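PDB 1H80: iota-carrageenase from Alteromonas sp., which hydrolyses internal beta-1,4 linkages of iota-carrageenan, a sulfated galactan of red algal cell walls, with inversion of anomeric configuration. Local coordinates for residues V20-G29 against A41-I49; Q229-I240 against M256-N265. All coordinates share one frame; numbering follows the deposited sequence.

Contact 1. Residues V20-G29 against A41-I49. With NA (sodium ion), chain I.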
loop_
_atom_site.group_PDB
_atom_site.type_symbol
_atom_site.label_atom_id
_atom_site.label_comp_id
_atom_site.label_asym_id
_atom_site.label_seq_id
_atom_site.Cartn_x
_atom_site.Cartn_y
_atom_site.Cartn_z
ATOM N N VAL A 20 -14.278 -25.379 -16.784
ATOM C CA VAL A 20 -13.278 -25.320 -17.845
ATOM C C VAL A 20 -11.876 -24.914 -17.415
ATOM O O VAL A 20 -11.665 -24.384 -16.327
ATOM C CB VAL A 20 -13.701 -24.328 -18.954
ATOM C CG1 VAL A 20 -15.007 -24.768 -19.580
ATOM C CG2 VAL A 20 -13.839 -22.917 -18.376
ATOM N N ASN A 21 -10.923 -25.194 -18.299
ATOM C CA ASN A 21 -9.520 -24.825 -18.127
ATOM C C ASN A 21 -9.121 -24.325 -19.517
ATOM O O ASN A 21 -9.062 -25.109 -20.472
ATOM C CB ASN A 21 -8.641 -26.032 -17.756
ATOM C CG ASN A 21 -8.602 -26.317 -16.255
ATOM O OD1 ASN A 21 -7.744 -27.071 -15.788
ATOM N ND2 ASN A 21 -9.524 -25.731 -15.503
ATOM N N TYR A 22 -8.875 -23.023 -19.638
ATOM C CA TYR A 22 -8.491 -22.434 -20.918
ATOM C C TYR A 22 -7.080 -21.873 -20.881
ATOM O O TYR A 22 -6.534 -21.605 -19.812
ATOM C CB TYR A 22 -9.431 -21.288 -21.306
ATOM C CG TYR A 22 -10.859 -21.670 -21.598
ATOM C CD1 TYR A 22 -11.168 -22.833 -22.305
ATOM C CD2 TYR A 22 -11.905 -20.828 -21.224
ATOM C CE1 TYR A 22 -12.491 -23.142 -22.634
ATOM C CE2 TYR A 22 -13.223 -21.125 -21.551
ATOM C CZ TYR A 22 -13.509 -22.279 -22.254
ATOM O OH TYR A 22 -14.815 -22.560 -22.588
ATOM N N ASP A 23 -6.500 -21.696 -22.064
ATOM C CA ASP A 23 -5.164 -21.134 -22.210
ATOM C C ASP A 23 -5.368 -19.826 -22.975
ATOM O O ASP A 23 -6.024 -19.804 -24.015
ATOM C CB ASP A 23 -4.268 -22.096 -22.994
ATOM C CG ASP A 23 -2.856 -21.569 -23.175
ATOM O OD1 ASP A 23 -2.678 -20.571 -23.906
ATOM O OD2 ASP A 23 -1.922 -22.157 -22.585
ATOM N N LEU A 24 -4.825 -18.736 -22.450
ATOM C CA LEU A 24 -4.993 -17.426 -23.067
ATOM C C LEU A 24 -4.550 -17.364 -24.520
ATOM O O LEU A 24 -5.206 -16.734 -25.353
ATOM C CB LEU A 24 -4.231 -16.368 -22.267
ATOM C CG LEU A 24 -4.367 -14.950 -22.824
ATOM C CD1 LEU A 24 -5.822 -14.504 -22.761
ATOM C CD2 LEU A 24 -3.485 -14.014 -22.023
ATOM N N VAL A 25 -3.435 -18.014 -24.823
ATOM C CA VAL A 25 -2.911 -18.000 -26.180
ATOM C C VAL A 25 -3.606 -18.988 -27.108
ATOM O O VAL A 25 -4.106 -18.615 -28.169
ATOM C CB VAL A 25 -1.397 -18.294 -26.186
ATOM C CG1 VAL A 25 -0.894 -18.427 -27.618
ATOM C CG2 VAL A 25 -0.653 -17.175 -25.472
ATOM N N ASP A 26 -3.686 -20.244 -26.701
ATOM C CA ASP A 26 -4.228 -21.329 -27.531
ATOM C C ASP A 26 -5.740 -21.150 -27.702
ATOM O O ASP A 26 -6.261 -21.462 -28.809
ATOM C CB ASP A 26 -3.953 -22.680 -26.870
ATOM N N ASP A 27 -6.471 -20.754 -26.690
ATOM C CA ASP A 27 -7.917 -20.651 -26.778
ATOM C C ASP A 27 -8.463 -19.273 -27.111
ATOM O O ASP A 27 -9.567 -19.162 -27.642
ATOM C CB ASP A 27 -8.546 -21.147 -25.475
ATOM C CG ASP A 27 -8.290 -22.624 -25.234
ATOM O OD1 ASP A 27 -8.574 -23.422 -26.151
ATOM O OD2 ASP A 27 -7.812 -22.992 -24.139
ATOM N N PHE A 28 -7.705 -18.222 -26.816
ATOM C CA PHE A 28 -8.200 -16.882 -27.090
ATOM C C PHE A 28 -7.333 -15.999 -27.977
ATOM O O PHE A 28 -7.611 -14.815 -28.154
ATOM C CB PHE A 28 -8.540 -16.207 -25.763
ATOM C CG PHE A 28 -9.711 -16.845 -25.076
ATOM C CD1 PHE A 28 -11.010 -16.506 -25.438
ATOM C CD2 PHE A 28 -9.519 -17.858 -24.139
ATOM C CE1 PHE A 28 -12.102 -17.166 -24.887
ATOM C CE2 PHE A 28 -10.606 -18.525 -23.582
ATOM C CZ PHE A 28 -11.898 -18.181 -23.955
ATOM N N GLY A 29 -6.286 -16.589 -28.537
ATOM C CA GLY A 29 -5.431 -15.866 -29.463
ATOM C C GLY A 29 -4.554 -14.723 -29.002
ATOM O O GLY A 29 -4.183 -13.879 -29.817
ATOM N N ALA A 41 -8.093 -10.178 -25.792
ATOM C CA ALA A 41 -7.971 -11.628 -25.673
ATOM C C ALA A 41 -8.250 -12.034 -24.232
ATOM O O ALA A 41 -9.023 -12.956 -23.971
ATOM C CB ALA A 41 -6.575 -12.073 -26.082
ATOM N N LEU A 42 -7.617 -11.335 -23.294
ATOM C CA LEU A 42 -7.810 -11.642 -21.885
ATOM C C LEU A 42 -9.243 -11.375 -21.446
ATOM O O LEU A 42 -9.826 -12.169 -20.708
ATOM C CB LEU A 42 -6.835 -10.837 -21.019
ATOM C CG LEU A 42 -6.967 -11.035 -19.504
ATOM C CD1 LEU A 42 -6.885 -12.520 -19.153
ATOM C CD2 LEU A 42 -5.870 -10.259 -18.800
ATOM N N GLN A 43 -9.828 -10.272 -21.904
ATOM C CA GLN A 43 -11.194 -9.972 -21.509
ATOM C C GLN A 43 -12.161 -11.024 -22.044
ATOM O O GLN A 43 -13.088 -11.425 -21.347
ATOM C CB GLN A 43 -11.612 -8.584 -21.995
ATOM C CG GLN A 43 -12.912 -8.112 -21.366
ATOM C CD GLN A 43 -12.782 -7.917 -19.870
ATOM O OE1 GLN A 43 -12.027 -7.058 -19.413
ATOM N NE2 GLN A 43 -13.516 -8.715 -19.100
ATOM N N ARG A 44 -11.947 -11.469 -23.280
ATOM C CA ARG A 44 -12.810 -12.498 -23.850
ATOM C C ARG A 44 -12.682 -13.793 -23.052
ATOM O O ARG A 44 -13.671 -14.487 -22.828
ATOM C CB ARG A 44 -12.459 -12.759 -25.316
ATOM C CG ARG A 44 -12.971 -11.679 -26.258
ATOM C CD ARG A 44 -12.778 -12.046 -27.723
ATOM N NE ARG A 44 -11.387 -11.959 -28.149
ATOM C CZ ARG A 44 -10.620 -13.006 -28.432
ATOM N NH1 ARG A 44 -11.104 -14.238 -28.336
ATOM N NH2 ARG A 44 -9.364 -12.819 -28.814
ATOM N N ALA A 45 -11.464 -14.109 -22.623
ATOM C CA ALA A 45 -11.227 -15.325 -21.845
ATOM C C ALA A 45 -11.971 -15.244 -20.520
ATOM O O ALA A 45 -12.675 -16.173 -20.125
ATOM C CB ALA A 45 -9.736 -15.506 -21.597
ATOM N N ILE A 46 -11.799 -14.123 -19.829
ATOM C CA ILE A 46 -12.463 -13.905 -18.552
ATOM C C ILE A 46 -13.978 -13.998 -18.710
ATOM O O ILE A 46 -14.654 -14.671 -17.936
ATOM C CB ILE A 46 -12.080 -12.521 -17.984
ATOM C CG1 ILE A 46 -10.619 -12.550 -17.538
ATOM C CG2 ILE A 46 -13.001 -12.135 -16.838
ATOM C CD1 ILE A 46 -10.052 -11.180 -17.242
ATOM N N ASN A 47 -14.516 -13.327 -19.721
ATOM C CA ASN A 47 -15.954 -13.352 -19.940
ATOM C C ASN A 47 -16.462 -14.765 -20.209
ATOM O O ASN A 47 -17.489 -15.176 -19.669
ATOM C CB ASN A 47 -16.329 -12.441 -21.110
ATOM C CG ASN A 47 -16.078 -10.973 -20.814
ATOM O OD1 ASN A 47 -15.846 -10.586 -19.669
ATOM N ND2 ASN A 47 -16.134 -10.145 -21.852
ATOM N N ALA A 48 -15.734 -15.505 -21.039
ATOM C CA ALA A 48 -16.120 -16.868 -21.382
ATOM C C ALA A 48 -16.142 -17.765 -20.152
ATOM O O ALA A 48 -17.073 -18.544 -19.956
ATOM C CB ALA A 48 -15.163 -17.435 -22.414
ATOM N N ILE A 49 -15.121 -17.642 -19.316
ATOM C CA ILE A 49 -15.046 -18.467 -18.117
ATOM C C ILE A 49 -16.132 -18.104 -17.110
ATOM O O ILE A 49 -16.764 -18.985 -16.527
ATOM C CB ILE A 49 -13.658 -18.343 -17.449
ATOM C CG1 ILE A 49 -12.589 -18.901 -18.391
ATOM C CG2 ILE A 49 -13.651 -19.077 -16.103
ATOM C CD1 ILE A 49 -11.175 -18.687 -17.911
HETATM NA NA NA I . -7.464 -25.276 -24.771
HETATM O O HOH W 1 -9.147 -25.519 -23.232
HETATM O O HOH W 2 -6.548 -25.126 -22.047
HETATM O O HOH W 3 -9.302 -25.900 -26.256
HETATM O O HOH W 4 -6.001 -25.140 -27.184
#

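Contact 2. Residues Q229-I240 against M256-N265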
loop_
_atom_site.group_PDB
_atom_site.type_symbol
_atom_site.label_atom_id
_atom_site.label_comp_id
_atom_site.label_asym_id
_atom_site.label_seq_id
_atom_site.Cartn_x
_atom_site.Cartn_y
_atom_site.Cartn_z
ATOM N N GLN A 229 -18.733 5.908 4.940
ATOM C CA GLN A 229 -18.722 4.455 4.833
ATOM C C GLN A 229 -17.347 4.023 4.363
ATOM O O GLN A 229 -16.657 4.766 3.667
ATOM C CB GLN A 229 -19.770 3.987 3.823
ATOM C CG GLN A 229 -21.174 4.443 4.155
ATOM C CD GLN A 229 -22.168 4.104 3.068
ATOM O OE1 GLN A 229 -21.814 4.026 1.892
ATOM N NE2 GLN A 229 -23.428 3.920 3.454
ATOM N N GLY A 230 -16.954 2.815 4.744
ATOM C CA GLY A 230 -15.656 2.318 4.337
ATOM C C GLY A 230 -14.784 1.968 5.518
ATOM O O GLY A 230 -15.278 1.534 6.563
ATOM N N GLY A 231 -13.480 2.165 5.352
ATOM C CA GLY A 231 -12.547 1.851 6.415
ATOM C C GLY A 231 -12.204 0.375 6.396
ATOM O O GLY A 231 -12.773 -0.392 5.617
ATOM N N ILE A 232 -11.286 -0.030 7.266
ATOM C CA ILE A 232 -10.875 -1.421 7.323
ATOM C C ILE A 232 -11.108 -2.016 8.703
ATOM O O ILE A 232 -10.954 -1.342 9.719
ATOM C CB ILE A 232 -9.382 -1.581 6.920
ATOM C CG1 ILE A 232 -8.462 -0.974 7.980
ATOM C CG2 ILE A 232 -9.138 -0.897 5.578
ATOM C CD1 ILE A 232 -6.975 -1.110 7.636
ATOM N N ARG A 233 -11.502 -3.286 8.724
ATOM C CA ARG A 233 -11.780 -3.997 9.964
ATOM C C ARG A 233 -11.356 -5.447 9.837
ATOM O O ARG A 233 -11.434 -6.029 8.755
ATOM C CB ARG A 233 -13.278 -3.973 10.271
ATOM C CG ARG A 233 -13.845 -2.632 10.697
ATOM C CD ARG A 233 -15.319 -2.569 10.331
ATOM N NE ARG A 233 -15.456 -2.652 8.883
ATOM C CZ ARG A 233 -15.177 -1.651 8.056
ATOM N NH1 ARG A 233 -14.767 -0.484 8.541
ATOM N NH2 ARG A 233 -15.257 -1.831 6.746
ATOM N N ASN A 234 -10.922 -6.023 10.952
ATOM C CA ASN A 234 -10.512 -7.417 10.997
ATOM C C ASN A 234 -9.498 -7.742 9.920
ATOM O O ASN A 234 -9.683 -8.646 9.101
ATOM C CB ASN A 234 -11.745 -8.306 10.876
ATOM C CG ASN A 234 -12.776 -7.991 11.940
ATOM O OD1 ASN A 234 -12.474 -8.019 13.135
ATOM N ND2 ASN A 234 -13.995 -7.679 11.517
ATOM N N ILE A 235 -8.413 -6.982 9.942
ATOM C CA ILE A 235 -7.334 -7.153 8.992
ATOM C C ILE A 235 -6.207 -7.913 9.671
ATOM O O ILE A 235 -5.913 -7.691 10.847
ATOM C CB ILE A 235 -6.797 -5.785 8.520
ATOM C CG1 ILE A 235 -7.926 -4.976 7.878
ATOM C CG2 ILE A 235 -5.631 -5.979 7.560
ATOM C CD1 ILE A 235 -8.610 -5.668 6.703
ATOM N N PHE A 236 -5.595 -8.829 8.931
ATOM C CA PHE A 236 -4.481 -9.604 9.443
ATOM C C PHE A 236 -3.328 -9.481 8.472
ATOM O O PHE A 236 -3.521 -9.503 7.262
ATOM C CB PHE A 236 -4.860 -11.078 9.607
ATOM C CG PHE A 236 -5.831 -11.324 10.720
ATOM C CD1 PHE A 236 -7.187 -11.068 10.550
ATOM C CD2 PHE A 236 -5.381 -11.778 11.954
ATOM C CE1 PHE A 236 -8.085 -11.259 11.599
ATOM C CE2 PHE A 236 -6.270 -11.972 13.010
ATOM C CZ PHE A 236 -7.623 -11.712 12.829
ATOM N N ALA A 237 -2.129 -9.335 9.013
ATOM C CA ALA A 237 -0.947 -9.206 8.184
ATOM C C ALA A 237 0.174 -10.003 8.805
ATOM O O ALA A 237 0.301 -10.066 10.028
ATOM C CB ALA A 237 -0.547 -7.744 8.058
ATOM N N ASP A 238 0.987 -10.614 7.954
ATOM C CA ASP A 238 2.102 -11.420 8.418
ATOM C C ASP A 238 3.254 -11.331 7.431
ATOM O O ASP A 238 3.056 -11.449 6.221
ATOM C CB ASP A 238 1.660 -12.875 8.576
ATOM C CG ASP A 238 2.783 -13.781 9.020
ATOM O OD1 ASP A 238 3.450 -13.458 10.029
ATOM O OD2 ASP A 238 2.994 -14.825 8.366
ATOM N N ASN A 239 4.452 -11.107 7.962
ATOM C CA ASN A 239 5.657 -11.005 7.153
ATOM C C ASN A 239 5.564 -9.870 6.137
ATOM O O ASN A 239 5.467 -10.092 4.925
ATOM C CB ASN A 239 5.924 -12.335 6.454
ATOM C CG ASN A 239 7.268 -12.365 5.765
ATOM O OD1 ASN A 239 8.097 -11.476 5.960
ATOM N ND2 ASN A 239 7.495 -13.395 4.960
ATOM N N ILE A 240 5.591 -8.648 6.656
ATOM C CA ILE A 240 5.523 -7.446 5.837
ATOM C C ILE A 240 6.893 -6.797 5.938
ATOM O O ILE A 240 7.404 -6.566 7.042
ATOM C CB ILE A 240 4.442 -6.484 6.360
ATOM C CG1 ILE A 240 3.112 -7.232 6.530
ATOM C CG2 ILE A 240 4.299 -5.307 5.419
ATOM C CD1 ILE A 240 2.581 -7.899 5.265
ATOM N N MET A 256 -11.248 8.557 8.976
ATOM C CA MET A 256 -11.984 7.307 9.124
ATOM C C MET A 256 -11.829 6.524 10.420
ATOM O O MET A 256 -10.736 6.393 10.963
ATOM C CB MET A 256 -11.640 6.394 7.943
ATOM C CG MET A 256 -12.264 5.003 7.975
ATOM S SD MET A 256 -14.066 5.000 7.929
ATOM C CE MET A 256 -14.341 6.100 6.553
ATOM N N LYS A 257 -12.949 5.997 10.901
ATOM C CA LYS A 257 -12.955 5.176 12.100
ATOM C C LYS A 257 -12.819 3.730 11.630
ATOM O O LYS A 257 -13.768 3.143 11.105
ATOM C CB LYS A 257 -14.265 5.344 12.869
ATOM C CG LYS A 257 -14.370 4.424 14.070
ATOM C CD LYS A 257 -15.625 4.700 14.878
ATOM C CE LYS A 257 -15.701 3.789 16.089
ATOM N NZ LYS A 257 -16.865 4.117 16.958
ATOM N N ASN A 258 -11.630 3.168 11.808
ATOM C CA ASN A 258 -11.353 1.800 11.389
ATOM C C ASN A 258 -11.454 0.825 12.549
ATOM O O ASN A 258 -11.567 1.229 13.707
ATOM C CB ASN A 258 -9.953 1.727 10.780
ATOM C CG ASN A 258 -9.806 2.605 9.558
ATOM O OD1 ASN A 258 -10.289 2.274 8.476
ATOM N ND2 ASN A 258 -9.149 3.748 9.729
ATOM N N GLY A 259 -11.402 -0.463 12.221
ATOM C CA GLY A 259 -11.496 -1.503 13.223
ATOM C C GLY A 259 -10.175 -2.097 13.672
ATOM O O GLY A 259 -9.151 -1.410 13.733
ATOM N N ASP A 260 -10.203 -3.391 13.976
ATOM C CA ASP A 260 -9.027 -4.092 14.466
ATOM C C ASP A 260 -8.071 -4.560 13.385
ATOM O O ASP A 260 -8.483 -4.937 12.283
ATOM C CB ASP A 260 -9.445 -5.296 15.312
ATOM C CG ASP A 260 -10.419 -4.930 16.417
ATOM O OD1 ASP A 260 -10.470 -3.744 16.806
ATOM O OD2 ASP A 260 -11.131 -5.836 16.902
ATOM N N VAL A 261 -6.786 -4.541 13.723
ATOM C CA VAL A 261 -5.737 -4.972 12.814
ATOM C C VAL A 261 -4.666 -5.694 13.611
ATOM O O VAL A 261 -4.259 -5.231 14.674
ATOM C CB VAL A 261 -5.057 -3.770 12.101
ATOM C CG1 VAL A 261 -3.957 -4.272 11.162
ATOM C CG2 VAL A 261 -6.086 -2.963 11.331
ATOM N N GLN A 262 -4.227 -6.841 13.110
ATOM C CA GLN A 262 -3.163 -7.577 13.769
ATOM C C GLN A 262 -2.067 -7.813 12.752
ATOM O O GLN A 262 -2.322 -8.301 11.650
ATOM C CB GLN A 262 -3.642 -8.921 14.307
ATOM C CG GLN A 262 -2.492 -9.743 14.869
ATOM C CD GLN A 262 -2.944 -11.056 15.455
ATOM O OE1 GLN A 262 -3.519 -11.097 16.543
ATOM N NE2 GLN A 262 -2.696 -12.144 14.732
ATOM N N VAL A 263 -0.846 -7.459 13.126
ATOM C CA VAL A 263 0.294 -7.638 12.245
ATOM C C VAL A 263 1.365 -8.427 12.975
ATOM O O VAL A 263 1.650 -8.170 14.145
ATOM C CB VAL A 263 0.900 -6.283 11.816
ATOM C CG1 VAL A 263 2.012 -6.514 10.810
ATOM C CG2 VAL A 263 -0.173 -5.393 11.219
ATOM N N THR A 264 1.946 -9.400 12.289
ATOM C CA THR A 264 3.008 -10.200 12.878
ATOM C C THR A 264 4.180 -10.265 11.915
ATOM O O THR A 264 3.994 -10.306 10.699
ATOM C CB THR A 264 2.547 -11.644 13.189
ATOM O OG1 THR A 264 2.101 -12.280 11.983
ATOM C CG2 THR A 264 1.417 -11.636 14.210
ATOM N N ASN A 265 5.385 -10.245 12.470
ATOM C CA ASN A 265 6.610 -10.341 11.688
ATOM C C ASN A 265 6.788 -9.210 10.683
ATOM O O ASN A 265 6.555 -9.373 9.485
ATOM C CB ASN A 265 6.657 -11.695 10.978
ATOM C CG ASN A 265 7.977 -11.943 10.281
ATOM O OD1 ASN A 265 8.947 -11.211 10.485
ATOM N ND2 ASN A 265 8.022 -12.982 9.455
HETATM O O HOH W 5 -14.986 0.761 11.227
HETATM O O HOH W 6 -12.639 -4.992 13.600
HETATM O O HOH W 7 -1.330 -11.480 12.063
HETATM O O HOH W 8 5.794 -14.684 9.544
HETATM O O HOH W 9 9.425 -9.890 7.901
#

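Contact 1. Residues V20-G29 against A41-I49
The helical cap at the N-terminal end of a right-handed parallel beta-helix packs against strand 20-23 and the short helix after it, with the ring of Phe28 lying flat on helix 41-49. Ala45 CA stands 3.5 Å from the ring centroid, only 6° off the normal, a CH-pi contact over one face. The ring is a knob in a hole made by Ala41, Arg44, Ala45 and Ala48, small residues apart from the arginine, which slides past in the opposite direction and brings NH1 to the ring edge. Bent at chi3 (-73°), the Arg44 chain turns NH2 onto Phe28 O, 2.7 Å away, though the N-H is not straight (139°). Asn40 takes its NE. Toward the C-terminal end of the helix Tyr22 CD2 packs on Ile49 CG1 at 3.5 Å; toward its start Leu24 CD1 reaches Leu42 CA at 3.6 Å. Asp23 OD1 accepts from Asp26 N as an N-cap bond of helix 24-28, while both carboxylate oxygens of Asp27 bind a sodium ion and OD2 also accepts from Asp23 N. Leu58 of strand 56-60 meets Ala45 and Ile49, so the helix covers the end of the coil stack, as in pectate-lyase-like beta-helices.

Contact 2. Residues Q229-I240 against M256-N265
Backbone hydrogen bonds join Ile235-Asp238 to Val261-Thr264 as parallel strands, their axes 4.6 Å apart. Ala237 bonds to strand 261-265 through both its N and its O: N donates to Gln262 O at 2.8 Å, and O accepts from Thr264 N. Beyond the strands, Gly259 N donates to Ile232 O and Ile240 N to Asn265 O.

Side chains add to this bonding. Asn258 OD1 receives Ile232 N at 2.8 Å on a lone pair in its carbonyl plane, while its ND2 is held by Ser347 and Thr219. Arg233 folds back on Gly230 O through NH1 and forms a salt bridge with Asp200. At the far end, CG of Asp238 stands anti to the backbone N (chi1 178°), which carries OD1 across to accept a hydrogen bond from Thr264 OG1 at 2.7 Å, on the anti side and 33° out of the carboxylate plane. A water links the same OD1 to Asn265 ND2. Replacing Asp238 by an alanine would take away the carboxylate, and is likely to leave the Thr264 hydroxyl without its acceptor and that water less firmly placed.

Apolar and edge contacts divide by face. Ala237 CB meets Val263 CG1 at 4.0 Å and Ile235 packs on Val261; on the other face the Phe236 ring presents its edge to Gln262 NE2, the planes 80° apart, while Gln262 OE1 accepts from Lys4 N. Asn239 and Asn265 lie side by side at the same corner of successive coils, their amide planes nearly parallel and Asn239 CB 3.7 Å from Asn265 ND2; Asn239 OD1 accepts from Arg241 NH1.

The chemistry is split: backbone bonds join the coils, hydrocarbon packs between Ile235, Ala237, Val261 and Val263, and polar side chains add bonds at the margins.

Overall arrangement
The two contacts illustrate how a beta-helix is both closed and extended. Contact 1 caps the N-terminal end of the solenoid by laying a helix over its first coils, whereas contact 2 stacks one coil directly on the next well along the same structure. Their centres are 35 Å apart and their nearest atoms about 25 Å, so they do not touch, yet both belong to the same run of stacked parallel strands. Contact 1 lies about 30 Å from the centre of the chain, contact 2 about 12 Å. Metal ions mark the cap: besides the sodium ion held by Asp27, a calcium ion lies about 8 Å from the side chain of Ala41. At contact 2 a glycerol molecule, probably from crystallisation, sits about 3 Å from the side chain of Phe236.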